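Local structure of bradavidin 2 (4GGT) at residues G21-L25 with T37-H41; G32-F38 with Y52-V58; S85-W91 with G107-R113; L10-S14 with I26-N30. The protein probably serves as a secreted biotin-binding protein of the avidin family, holding the vitamin in a barrel of eight antiparallel beta strands. One frame throughout, in Å; residues are numbered along the deposited sequence.

Contact 1: residues G21-L25 with T37-H41; sequences GSELL and TFTNH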
loop_
_atom_site.group_PDB
_atom_site.type_symbol
_atom_site.label_atom_id
_atom_site.label_comp_id
_atom_site.label_asym_id
_atom_site.label_seq_id
_atom_site.Cartn_x
_atom_site.Cartn_y
_atom_site.Cartn_z
ATOM N N GLY A 21 -1.044 -11.020 -2.576
ATOM C CA GLY A 21 -1.758 -11.303 -1.332
ATOM C C GLY A 21 -1.598 -10.307 -0.190
ATOM O O GLY A 21 -1.988 -10.587 0.954
ATOM N N SER A 22 -0.996 -9.164 -0.483
ATOM C CA SER A 22 -0.930 -8.070 0.487
ATOM C C SER A 22 -2.320 -7.486 0.673
ATOM O O SER A 22 -3.124 -7.526 -0.252
ATOM C CB SER A 22 0.066 -7.012 0.018
ATOM O OG SER A 22 1.389 -7.541 0.143
ATOM N N GLU A 23 -2.600 -7.025 1.891
ATOM C CA GLU A 23 -3.928 -6.552 2.274
ATOM C C GLU A 23 -3.908 -5.062 2.538
ATOM O O GLU A 23 -3.028 -4.559 3.240
ATOM C CB GLU A 23 -4.340 -7.179 3.614
ATOM C CG GLU A 23 -4.652 -8.688 3.634
ATOM C CD GLU A 23 -4.978 -9.091 5.059
ATOM O OE1 GLU A 23 -4.049 -9.158 5.887
ATOM O OE2 GLU A 23 -6.173 -9.283 5.372
ATOM N N LEU A 24 -4.965 -4.387 2.097
ATOM C CA LEU A 24 -5.147 -2.972 2.327
ATOM C C LEU A 24 -6.542 -2.764 2.888
ATOM O O LEU A 24 -7.521 -2.961 2.181
ATOM C CB LEU A 24 -4.989 -2.190 1.014
ATOM C CG LEU A 24 -5.247 -0.672 1.067
ATOM C CD1 LEU A 24 -4.335 0.052 2.082
ATOM C CD2 LEU A 24 -5.142 -0.045 -0.325
ATOM N N LEU A 25 -6.610 -2.398 4.172
ATOM C CA LEU A 25 -7.904 -2.111 4.817
ATOM C C LEU A 25 -8.087 -0.600 4.915
ATOM O O LEU A 25 -7.241 0.108 5.470
ATOM C CB LEU A 25 -7.916 -2.730 6.229
ATOM C CG LEU A 25 -9.155 -3.250 6.934
ATOM C CD1 LEU A 25 -8.940 -3.052 8.460
ATOM C CD2 LEU A 25 -10.506 -2.722 6.416
ATOM N N THR A 37 -4.828 0.470 6.786
ATOM C CA THR A 37 -3.902 -0.485 7.417
ATOM C C THR A 37 -3.429 -1.432 6.331
ATOM O O THR A 37 -4.237 -1.943 5.584
ATOM C CB THR A 37 -4.630 -1.278 8.544
ATOM O OG1 THR A 37 -5.044 -0.358 9.560
ATOM C CG2 THR A 37 -3.727 -2.333 9.141
ATOM N N PHE A 38 -2.134 -1.708 6.262
ATOM C CA PHE A 38 -1.627 -2.492 5.168
ATOM C C PHE A 38 -0.842 -3.628 5.788
ATOM O O PHE A 38 -0.061 -3.398 6.732
ATOM C CB PHE A 38 -0.666 -1.649 4.344
ATOM C CG PHE A 38 -0.116 -2.350 3.141
ATOM C CD1 PHE A 38 -0.757 -2.241 1.891
ATOM C CD2 PHE A 38 1.018 -3.144 3.252
ATOM C CE1 PHE A 38 -0.223 -2.900 0.777
ATOM C CE2 PHE A 38 1.551 -3.801 2.162
ATOM C CZ PHE A 38 0.929 -3.688 0.909
ATOM N N THR A 39 -1.033 -4.820 5.279
ATOM C CA THR A 39 -0.141 -5.901 5.704
ATOM C C THR A 39 0.385 -6.744 4.561
ATOM O O THR A 39 -0.343 -7.132 3.677
ATOM C CB THR A 39 -0.572 -6.621 7.055
ATOM O OG1 THR A 39 -0.197 -8.032 7.120
ATOM C CG2 THR A 39 -1.970 -6.306 7.515
ATOM N N ASN A 40 1.705 -6.887 4.537
ATOM C CA ASN A 40 2.415 -7.635 3.522
ATOM C C ASN A 40 2.388 -9.086 3.967
ATOM O O ASN A 40 2.363 -9.358 5.168
ATOM C CB ASN A 40 3.868 -7.109 3.453
ATOM C CG ASN A 40 4.752 -7.919 2.533
ATOM O OD1 ASN A 40 5.004 -7.538 1.383
ATOM N ND2 ASN A 40 5.231 -9.052 3.031
ATOM N N HIS A 41 2.348 -10.008 3.010
ATOM C CA HIS A 41 2.319 -11.424 3.348
ATOM C C HIS A 41 3.366 -12.226 2.598
ATOM O O HIS A 41 3.159 -13.416 2.297
ATOM C CB HIS A 41 0.915 -11.999 3.167
ATOM C CG HIS A 41 -0.016 -11.648 4.279
ATOM N ND1 HIS A 41 -1.005 -10.694 4.155
ATOM C CD2 HIS A 41 -0.086 -12.099 5.551
ATOM C CE1 HIS A 41 -1.657 -10.590 5.300
ATOM N NE2 HIS A 41 -1.114 -11.432 6.165
HETATM O O HOH W 1 2.254 -9.994 0.175
#

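Contact 2: residues G32-F38 with Y52-V58; sequences GTIQGTF and YPAAGSV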
loop_
_atom_site.group_PDB
_atom_site.type_symbol
_atom_site.label_atom_id
_atom_site.label_comp_id
_atom_site.label_asym_id
_atom_site.label_seq_id
_atom_site.Cartn_x
_atom_site.Cartn_y
_atom_site.Cartn_z
ATOM N N GLY A 32 -10.538 13.503 1.722
ATOM C CA GLY A 32 -9.481 12.975 0.857
ATOM C C GLY A 32 -8.177 12.612 1.540
ATOM O O GLY A 32 -7.117 12.596 0.910
ATOM N N THR A 33 -8.242 12.372 2.843
ATOM C CA THR A 33 -7.083 11.849 3.561
ATOM C C THR A 33 -7.355 10.377 3.783
ATOM O O THR A 33 -8.403 10.017 4.332
ATOM C CB THR A 33 -6.905 12.534 4.910
ATOM O OG1 THR A 33 -8.173 12.553 5.570
ATOM C CG2 THR A 33 -6.438 13.963 4.716
ATOM N N ILE A 34 -6.446 9.507 3.363
ATOM C CA ILE A 34 -6.759 8.093 3.558
ATOM C C ILE A 34 -6.183 7.561 4.869
ATOM O O ILE A 34 -5.010 7.778 5.176
ATOM C CB ILE A 34 -6.546 7.160 2.284
ATOM C CG1 ILE A 34 -5.597 5.992 2.546
ATOM C CG2 ILE A 34 -6.298 7.924 0.984
ATOM C CD1 ILE A 34 -6.296 4.814 3.089
ATOM N N GLN A 35 -7.050 6.923 5.655
ATOM C CA GLN A 35 -6.642 6.233 6.885
ATOM C C GLN A 35 -6.801 4.751 6.604
ATOM O O GLN A 35 -7.930 4.253 6.412
ATOM C CB GLN A 35 -7.551 6.623 8.026
ATOM C CG GLN A 35 -7.119 6.106 9.371
ATOM C CD GLN A 35 -8.164 6.327 10.452
ATOM O OE1 GLN A 35 -9.337 6.680 10.180
ATOM N NE2 GLN A 35 -7.746 6.131 11.698
ATOM N N GLY A 36 -5.684 4.042 6.564
ATOM C CA GLY A 36 -5.734 2.626 6.207
ATOM C C GLY A 36 -4.751 1.773 6.994
ATOM O O GLY A 36 -3.948 2.290 7.771
ATOM N N THR A 37 -4.828 0.470 6.786
ATOM C CA THR A 37 -3.902 -0.485 7.417
ATOM C C THR A 37 -3.429 -1.432 6.331
ATOM O O THR A 37 -4.237 -1.943 5.584
ATOM C CB THR A 37 -4.630 -1.278 8.544
ATOM O OG1 THR A 37 -5.044 -0.358 9.560
ATOM C CG2 THR A 37 -3.727 -2.333 9.141
ATOM N N PHE A 38 -2.134 -1.708 6.262
ATOM C CA PHE A 38 -1.627 -2.492 5.168
ATOM C C PHE A 38 -0.842 -3.628 5.788
ATOM O O PHE A 38 -0.061 -3.398 6.732
ATOM C CB PHE A 38 -0.666 -1.649 4.344
ATOM C CG PHE A 38 -0.116 -2.350 3.141
ATOM C CD1 PHE A 38 -0.757 -2.241 1.891
ATOM C CD2 PHE A 38 1.018 -3.144 3.252
ATOM C CE1 PHE A 38 -0.223 -2.900 0.777
ATOM C CE2 PHE A 38 1.551 -3.801 2.162
ATOM C CZ PHE A 38 0.929 -3.688 0.909
ATOM N N TYR A 52 0.668 -2.288 9.308
ATOM C CA TYR A 52 1.225 -0.938 9.389
ATOM C C TYR A 52 0.232 0.080 8.901
ATOM O O TYR A 52 -0.607 -0.231 8.045
ATOM C CB TYR A 52 2.476 -0.828 8.554
ATOM C CG TYR A 52 3.642 -1.600 9.113
ATOM C CD1 TYR A 52 4.055 -2.791 8.515
ATOM C CD2 TYR A 52 4.316 -1.147 10.252
ATOM C CE1 TYR A 52 5.112 -3.488 8.999
ATOM C CE2 TYR A 52 5.386 -1.858 10.773
ATOM C CZ TYR A 52 5.778 -3.023 10.132
ATOM O OH TYR A 52 6.832 -3.745 10.637
ATOM N N PRO A 53 0.322 1.316 9.419
ATOM C CA PRO A 53 -0.563 2.356 8.892
ATOM C C PRO A 53 -0.325 2.622 7.414
ATOM O O PRO A 53 0.818 2.552 6.935
ATOM C CB PRO A 53 -0.146 3.607 9.683
ATOM C CG PRO A 53 0.463 3.104 10.900
ATOM C CD PRO A 53 1.179 1.827 10.507
ATOM N N ALA A 54 -1.402 2.915 6.694
ATOM C CA ALA A 54 -1.308 3.417 5.328
ATOM C C ALA A 54 -1.878 4.844 5.351
ATOM O O ALA A 54 -2.976 5.077 5.879
ATOM C CB ALA A 54 -2.076 2.546 4.348
ATOM N N ALA A 55 -1.075 5.769 4.857
ATOM C CA ALA A 55 -1.446 7.189 4.794
ATOM C C ALA A 55 -1.284 7.709 3.380
ATOM O O ALA A 55 -0.326 7.379 2.664
ATOM C CB ALA A 55 -0.576 7.996 5.713
ATOM N N GLY A 56 -2.203 8.579 2.993
ATOM C CA GLY A 56 -2.064 9.239 1.696
ATOM C C GLY A 56 -3.256 10.116 1.431
ATOM O O GLY A 56 -3.959 10.526 2.369
ATOM N N SER A 57 -3.489 10.381 0.150
ATOM C CA SER A 57 -4.512 11.338 -0.283
ATOM C C SER A 57 -5.248 10.768 -1.479
ATOM O O SER A 57 -4.638 10.097 -2.325
ATOM C CB SER A 57 -3.865 12.668 -0.685
ATOM O OG SER A 57 -3.034 13.171 0.357
ATOM N N VAL A 58 -6.555 11.031 -1.537
ATOM C CA VAL A 58 -7.367 10.678 -2.701
ATOM C C VAL A 58 -7.992 11.947 -3.264
ATOM O O VAL A 58 -8.411 12.834 -2.517
ATOM C CB VAL A 58 -8.401 9.533 -2.413
ATOM C CG1 VAL A 58 -9.249 9.812 -1.183
ATOM C CG2 VAL A 58 -9.261 9.212 -3.647
#

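Contact 3: residues S85-W91 with G107-R113; sequences SQMPTSW and GGDIFTR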
loop_
_atom_site.group_PDB
_atom_site.type_symbol
_atom_site.label_atom_id
_atom_site.label_comp_id
_atom_site.label_asym_id
_atom_site.label_seq_id
_atom_site.Cartn_x
_atom_site.Cartn_y
_atom_site.Cartn_z
ATOM N N SER A 85 -14.009 -1.712 -9.043
ATOM C CA SER A 85 -13.554 -2.688 -8.044
ATOM C C SER A 85 -12.030 -2.962 -8.166
ATOM O O SER A 85 -11.482 -3.862 -7.540
ATOM C CB SER A 85 -14.377 -3.978 -8.167
ATOM O OG SER A 85 -14.137 -4.831 -7.061
ATOM N N GLN A 86 -11.358 -2.179 -9.004
ATOM C CA GLN A 86 -9.925 -2.388 -9.236
ATOM C C GLN A 86 -9.132 -1.104 -9.043
ATOM O O GLN A 86 -9.615 0.003 -9.342
ATOM C CB GLN A 86 -9.690 -2.971 -10.632
ATOM C CG GLN A 86 -10.247 -4.421 -10.730
ATOM C CD GLN A 86 -9.327 -5.452 -11.403
ATOM O OE1 GLN A 86 -8.861 -5.251 -12.531
ATOM N NE2 GLN A 86 -9.108 -6.597 -10.722
ATOM N N MET A 87 -7.901 -1.259 -8.563
ATOM C CA MET A 87 -7.099 -0.123 -8.193
ATOM C C MET A 87 -5.702 -0.343 -8.767
ATOM O O MET A 87 -4.794 -0.839 -8.074
ATOM C CB MET A 87 -7.044 0.039 -6.660
ATOM C CG MET A 87 -6.184 1.204 -6.213
ATOM S SD MET A 87 -5.827 1.177 -4.452
ATOM C CE MET A 87 -7.401 1.365 -3.686
ATOM N N PRO A 88 -5.511 0.030 -10.037
ATOM C CA PRO A 88 -4.177 -0.133 -10.580
ATOM C C PRO A 88 -3.220 0.895 -10.002
ATOM O O PRO A 88 -3.588 2.035 -9.806
ATOM C CB PRO A 88 -4.378 0.085 -12.093
ATOM C CG PRO A 88 -5.591 1.030 -12.176
ATOM C CD PRO A 88 -6.465 0.629 -10.998
ATOM N N THR A 89 -1.976 0.498 -9.759
ATOM C CA THR A 89 -1.014 1.401 -9.121
ATOM C C THR A 89 0.391 1.096 -9.619
ATOM O O THR A 89 0.664 -0.009 -10.132
ATOM C CB THR A 89 -0.945 1.205 -7.574
ATOM O OG1 THR A 89 -0.498 -0.134 -7.291
ATOM C CG2 THR A 89 -2.268 1.503 -6.877
ATOM N N SER A 90 1.276 2.087 -9.496
ATOM C CA SER A 90 2.716 1.824 -9.620
ATOM C C SER A 90 3.319 2.061 -8.234
ATOM O O SER A 90 2.773 2.822 -7.455
ATOM C CB SER A 90 3.394 2.743 -10.627
ATOM O OG SER A 90 3.201 4.130 -10.315
ATOM N N TRP A 91 4.417 1.388 -7.910
ATOM C CA TRP A 91 5.019 1.675 -6.606
ATOM C C TRP A 91 6.518 1.845 -6.663
ATOM O O TRP A 91 7.149 1.412 -7.618
ATOM C CB TRP A 91 4.627 0.624 -5.573
ATOM C CG TRP A 91 4.892 -0.765 -6.036
ATOM C CD1 TRP A 91 3.982 -1.634 -6.551
ATOM C CD2 TRP A 91 6.167 -1.449 -6.043
ATOM N NE1 TRP A 91 4.598 -2.827 -6.844
ATOM C CE2 TRP A 91 5.935 -2.736 -6.563
ATOM C CE3 TRP A 91 7.470 -1.104 -5.631
ATOM C CZ2 TRP A 91 6.959 -3.695 -6.695
ATOM C CZ3 TRP A 91 8.497 -2.038 -5.786
ATOM C CH2 TRP A 91 8.236 -3.328 -6.304
ATOM N N GLY A 107 7.836 -0.917 -9.407
ATOM C CA GLY A 107 6.977 -2.021 -9.812
ATOM C C GLY A 107 5.551 -1.578 -9.963
ATOM O O GLY A 107 5.272 -0.388 -9.928
ATOM N N GLY A 108 4.665 -2.536 -10.220
ATOM C CA GLY A 108 3.230 -2.232 -10.346
ATOM C C GLY A 108 2.399 -3.217 -9.540
ATOM O O GLY A 108 2.853 -4.323 -9.259
ATOM N N ASP A 109 1.197 -2.808 -9.141
ATOM C CA ASP A 109 0.273 -3.697 -8.421
ATOM C C ASP A 109 -1.113 -3.353 -8.883
ATOM O O ASP A 109 -1.414 -2.186 -9.141
ATOM C CB ASP A 109 0.289 -3.417 -6.916
ATOM C CG ASP A 109 1.318 -4.224 -6.149
ATOM O OD1 ASP A 109 1.616 -5.373 -6.551
ATOM O OD2 ASP A 109 1.757 -3.728 -5.074
ATOM N N ILE A 110 -1.986 -4.351 -8.927
ATOM C CA ILE A 110 -3.431 -4.032 -9.012
ATOM C C ILE A 110 -4.088 -4.583 -7.750
ATOM O O ILE A 110 -4.024 -5.796 -7.478
ATOM C CB ILE A 110 -4.108 -4.614 -10.296
ATOM C CG1 ILE A 110 -3.339 -4.192 -11.551
ATOM C CG2 ILE A 110 -5.601 -4.217 -10.338
ATOM C CD1 ILE A 110 -3.884 -4.828 -12.876
ATOM N N PHE A 111 -4.705 -3.701 -6.979
ATOM C CA PHE A 111 -5.482 -4.116 -5.824
ATOM C C PHE A 111 -6.907 -4.304 -6.316
ATOM O O PHE A 111 -7.411 -3.492 -7.082
ATOM C CB PHE A 111 -5.454 -3.040 -4.754
ATOM C CG PHE A 111 -4.114 -2.897 -4.106
ATOM C CD1 PHE A 111 -3.112 -2.144 -4.716
ATOM C CD2 PHE A 111 -3.840 -3.560 -2.906
ATOM C CE1 PHE A 111 -1.827 -2.030 -4.131
ATOM C CE2 PHE A 111 -2.571 -3.457 -2.281
ATOM C CZ PHE A 111 -1.565 -2.670 -2.894
ATOM N N THR A 112 -7.532 -5.370 -5.854
ATOM C CA THR A 112 -8.913 -5.663 -6.212
ATOM C C THR A 112 -9.726 -5.614 -4.946
ATOM O O THR A 112 -9.293 -6.134 -3.908
ATOM C CB THR A 112 -8.985 -7.066 -6.827
ATOM O OG1 THR A 112 -8.296 -7.030 -8.080
ATOM C CG2 THR A 112 -10.432 -7.461 -7.103
ATOM N N ARG A 113 -10.882 -4.947 -5.011
ATOM C CA ARG A 113 -11.745 -4.867 -3.848
ATOM C C ARG A 113 -12.359 -6.228 -3.492
ATOM O O ARG A 113 -12.896 -6.950 -4.351
ATOM C CB ARG A 113 -12.771 -3.712 -3.950
ATOM C CG ARG A 113 -13.925 -3.863 -2.945
ATOM C CD ARG A 113 -14.236 -2.658 -2.090
ATOM N NE ARG A 113 -15.232 -1.809 -2.675
ATOM C CZ ARG A 113 -16.265 -1.229 -2.044
ATOM N NH1 ARG A 113 -16.546 -1.398 -0.749
ATOM N NH2 ARG A 113 -17.059 -0.470 -2.765
#

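Contact 4: residues L10-S14 with I26-N30; sequences LPAPS and IWSAN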
loop_
_atom_site.group_PDB
_atom_site.type_symbol
_atom_site.label_atom_id
_atom_site.label_comp_id
_atom_site.label_asym_id
_atom_site.label_seq_id
_atom_site.Cartn_x
_atom_site.Cartn_y
_atom_site.Cartn_z
ATOM N N LEU A 10 -12.754 6.891 -3.065
ATOM C CA LEU A 10 -12.364 5.665 -2.297
ATOM C C LEU A 10 -13.439 5.222 -1.296
ATOM O O LEU A 10 -13.624 5.877 -0.267
ATOM C CB LEU A 10 -11.003 5.877 -1.599
ATOM C CG LEU A 10 -10.390 4.714 -0.809
ATOM C CD1 LEU A 10 -10.228 3.443 -1.656
ATOM C CD2 LEU A 10 -9.048 5.126 -0.172
ATOM N N PRO A 11 -14.138 4.095 -1.576
ATOM C CA PRO A 11 -15.121 3.624 -0.600
ATOM C C PRO A 11 -14.438 3.262 0.710
ATOM O O PRO A 11 -13.289 2.770 0.712
ATOM C CB PRO A 11 -15.707 2.362 -1.238
ATOM C CG PRO A 11 -15.329 2.426 -2.669
ATOM C CD PRO A 11 -14.041 3.189 -2.737
ATOM N N ALA A 12 -15.153 3.497 1.801
ATOM C CA ALA A 12 -14.630 3.283 3.147
ATOM C C ALA A 12 -15.786 3.030 4.108
ATOM O O ALA A 12 -16.787 3.747 4.055
ATOM C CB ALA A 12 -13.794 4.467 3.593
ATOM N N PRO A 13 -15.664 1.990 4.961
ATOM C CA PRO A 13 -14.526 1.072 4.911
ATOM C C PRO A 13 -14.523 0.176 3.689
ATOM O O PRO A 13 -15.559 -0.053 3.041
ATOM C CB PRO A 13 -14.663 0.245 6.205
ATOM C CG PRO A 13 -15.673 1.012 7.039
ATOM C CD PRO A 13 -16.573 1.657 6.078
ATOM N N SER A 14 -13.349 -0.342 3.350
ATOM C CA SER A 14 -13.266 -1.276 2.253
ATOM C C SER A 14 -12.007 -2.066 2.447
ATOM O O SER A 14 -11.169 -1.707 3.279
ATOM C CB SER A 14 -13.265 -0.548 0.903
ATOM O OG SER A 14 -12.203 0.376 0.807
ATOM N N ILE A 26 -9.171 -0.081 4.341
ATOM C CA ILE A 26 -9.410 1.347 4.362
ATOM C C ILE A 26 -10.442 1.636 5.417
ATOM O O ILE A 26 -11.569 1.118 5.358
ATOM C CB ILE A 26 -9.926 1.874 2.984
ATOM C CG1 ILE A 26 -8.991 1.463 1.834
ATOM C CG2 ILE A 26 -10.107 3.376 3.032
ATOM C CD1 ILE A 26 -7.581 2.103 1.897
ATOM N N TRP A 27 -10.048 2.409 6.424
ATOM C CA TRP A 27 -10.962 2.782 7.514
ATOM C C TRP A 27 -11.867 3.946 7.117
ATOM O O TRP A 27 -13.088 3.942 7.373
ATOM C CB TRP A 27 -10.151 3.165 8.749
ATOM C CG TRP A 27 -9.502 1.959 9.377
ATOM C CD1 TRP A 27 -8.252 1.448 9.113
ATOM C CD2 TRP A 27 -10.086 1.095 10.360
ATOM N NE1 TRP A 27 -8.035 0.325 9.870
ATOM C CE2 TRP A 27 -9.141 0.084 10.647
ATOM C CE3 TRP A 27 -11.324 1.080 11.037
ATOM C CZ2 TRP A 27 -9.380 -0.925 11.588
ATOM C CZ3 TRP A 27 -11.563 0.070 11.971
ATOM C CH2 TRP A 27 -10.591 -0.919 12.235
ATOM N N SER A 28 -11.251 4.948 6.512
ATOM C CA SER A 28 -11.898 6.194 6.150
ATOM C C SER A 28 -11.074 6.904 5.093
ATOM O O SER A 28 -9.877 6.612 4.907
ATOM C CB SER A 28 -12.131 7.108 7.372
ATOM O OG SER A 28 -10.923 7.477 8.000
ATOM N N ALA A 29 -11.734 7.808 4.369
ATOM C CA ALA A 29 -11.063 8.616 3.361
ATOM C C ALA A 29 -11.735 9.974 3.256
ATOM O O ALA A 29 -11.881 10.526 2.154
ATOM C CB ALA A 29 -11.080 7.919 2.033
ATOM N N ASN A 30 -12.131 10.501 4.410
ATOM C CA ASN A 30 -12.890 11.747 4.463
ATOM C C ASN A 30 -11.990 12.976 4.367
ATOM O O ASN A 30 -10.877 13.023 4.946
ATOM C CB ASN A 30 -13.786 11.795 5.698
ATOM C CG ASN A 30 -13.018 12.088 6.959
ATOM O OD1 ASN A 30 -13.320 13.054 7.666
ATOM N ND2 ASN A 30 -11.999 11.281 7.238
#

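Contact 1: residues G21-L25 with T37-H41
Glu23 faces Thr39 near the open end of the beta hairpin of strands 23-28 and 33-39, part of the avidin-type barrel. Their backbones exchange two hydrogen bonds, Glu23 N to Thr39 O and Thr39 N to Glu23 O, each 2.9 Å. A hairpin shows well how one backbone atom can do several jobs: Glu23 O also receives a CA-H contact from Phe38 CA at 3.2 Å and lies over one face of the Phe38 ring. The side chain of Glu23 turns the other way. With CG anti to the carbonyl carbon (chi1 -70°) and the chain extended beyond it, the carboxylate is brought past the imidazole of His41, the two planes 47° apart; how closely they really meet is doubtful. Glu23 CG itself is 3.9 Å from His41 CE1.

Thr37 continues the pairing with Leu25, through Leu25 N to Thr37 O and Thr37 N to Leu25 O, both 2.8 Å. Its hydroxyl is turned to a further partner, the indole NE1 of Trp27, two residues beyond Leu25 on the same strand.

Ser22 lies where the hairpin opens toward the biotin site. Its CB lies against the Phe38 ring, 3.5 Å from CZ, and its backbone N is bonded to Asn18 OD1. Asn18 and Asn40 both bind biotin, and Phe38, which also meets the Trp78 ring, packs nearby. The Ser22 hydroxyl reaches across through one water, which is 2.6 Å from Ser22 OG and accepts from His41 N at 2.8 Å.

Contact 2: residues G32-F38 with Y52-V58
Phe38 and Tyr52 open the pairing of strands 33-39 and 51-59, an antiparallel hairpin of the avidin barrel whose long connecting loop carries Asn40 and Ala46, two biotin-binding residues. The strands cross at 143°.

Six backbone hydrogen bonds join them. The Phe38-Tyr52 pair has Phe38 N to Tyr52 O at 2.8 Å and the return bond from Tyr52 N to Phe38 O; Gly36 and Ala54 form a second reciprocal pair. Farther along, single bonds run from Ile34 N to Gly56 O and from Val58 N to Gly32 O. In these two, and in the bond from Ala54 N to Gly36 O, the donor comes from above the carbonyl plane. CA-H contacts lie between them, the shortest from Ser57 CA to Gly32 O, 3.1 Å.

Close approach is eased by glycine. At Gly36 a beta carbon would crowd Ala54 CB and collide with the Ile34 side chain; at Gly32 it would run into Val58 O.

Apolar contact is made by Phe38 with Ala54 and by Ile34 with Val58. Phe38 CB lies 4.4 Å from Ala54 CB, while the rings of Phe38 and Tyr52 lead away from the partner strand, the Tyr52 ring to meet Phe69 nearly at right angles. At the far end Val58 CG1, set between its own backbone N and carbonyl carbon (chi1 51°), comes within 3.8 Å of Gly32 CA and 4.1 Å of Ile34 CG2.

Contact 3: residues S85-W91 with G107-R113
Asp109 O is gripped twice by Thr89: the backbone N of Thr89 approaches at 2.8 Å, nearly along the C=O axis, and Thr89 OG1 donates from above the carbonyl plane at 2.9 Å. The hydroxyl can do this because OG1 takes the crowded position between N and the carbonyl carbon (chi1 62°). The pair belongs to the antiparallel hairpin of strands 86-95 and 103-113, the last two in the avidin barrel.

Trp91 folds back over its partner, Gly107. The CA of Gly107 makes a CH-pi contact with the six-membered ring, 3.7 Å from its centroid, and a beta carbon there would strike the indole. The other end of the indole meets Asp109, its CD1 lying 3.4 Å from OD2, with ring and carboxylate planes 40° apart. With the indole cut back to an alanine, Gly107 CA is likely to lose its CH-pi partner and the Asp109 carboxylate a neighbour that limits its turning.

Farther along, Met87 SD makes an oblique Met-aromatic contact, 5.1 Å from the Phe111 ring centroid, and Gln86 NE2 binds Thr112 OG1 weakly.

The carboxylate of Asp109 finds its main partners elsewhere: OD1 forms a salt bridge with Arg20, and OD2 accepts from Trp78 NE1. Asp109 binds biotin, so with backbone and carboxylate both held in this ligand-free chain, the residue is probably largely positioned before biotin arrives.

Contact 4: residues L10-S14 with I26-N30
Ile26 packs against Leu10 tip to tip, Ile26 CG2 lying 3.8 Å from Leu10 CD2. The same methyl of Ile26 touches Ala12 CB, while Leu10 CD2 also reaches Ala29 CB, 4.1 Å away. The chain before the first barrel strand is thus laid over Ile26 of strand 23-28 and Ala29 just after it.

Backbone pairing fixes its far end. Ser14 and Ile26 bond reciprocally, Ile26 N to Ser14 O at 2.8 Å and Ser14 N to Ile26 O at 3.1 Å. Just before this pair, Pro13 follows a cis peptide bond, and its CA and CB both crowd Ile26 O, with Pro13 CA 3.0 Å from it.

The hydroxyl of Ser14 touches this shell, OG lying 3.5 Å from Ile26 CB, and also shapes the segment. Placed between N and the carbonyl carbon (chi1 58°), OG donates to Pro11 O at 2.6 Å, drawing the segment into a tight curve, and is also bonded to Trp16 NE1. With an alanine here, Pro11 O and Trp16 NE1 would probably both lose a mate, and the curve would be freer to open.

On the opposite edge of strand 23-28, Trp27 and Ser28 both face Gln35 in a classic beta bulge. Leu10 leans on Ile34 of strand 33-39 and on Trp16, while Pro11 and Ser14 touch Arg113 of strand 103-113, so the segment, which runs into strand 14-17, also borders strands 33-39 and 103-113.

In the fold
The four contacts sample one closed antiparallel barrel in which strands adjacent in sequence are adjacent in space. Contacts 4 and 1 alternate along the chain and share strand 23-28; contact 2 takes over strand 33-39 from contact 1, sharing Thr37 and Phe38; contact 3 comes last. Their centres lie between 9 Å (contacts 2 and 4) and 16 Å (contacts 3 and 4) apart. Contact 3 meets contact 1 in the barrel interior, where Phe38 CE1 is 3.9 Å from Phe111 CE2, and contact 4 where Arg113 touches Pro11. The biotin-binding residues Asn40 and Asp109 thus come from hairpins far apart in the chain that the closed barrel brings together, while contact 4 lies away from the site.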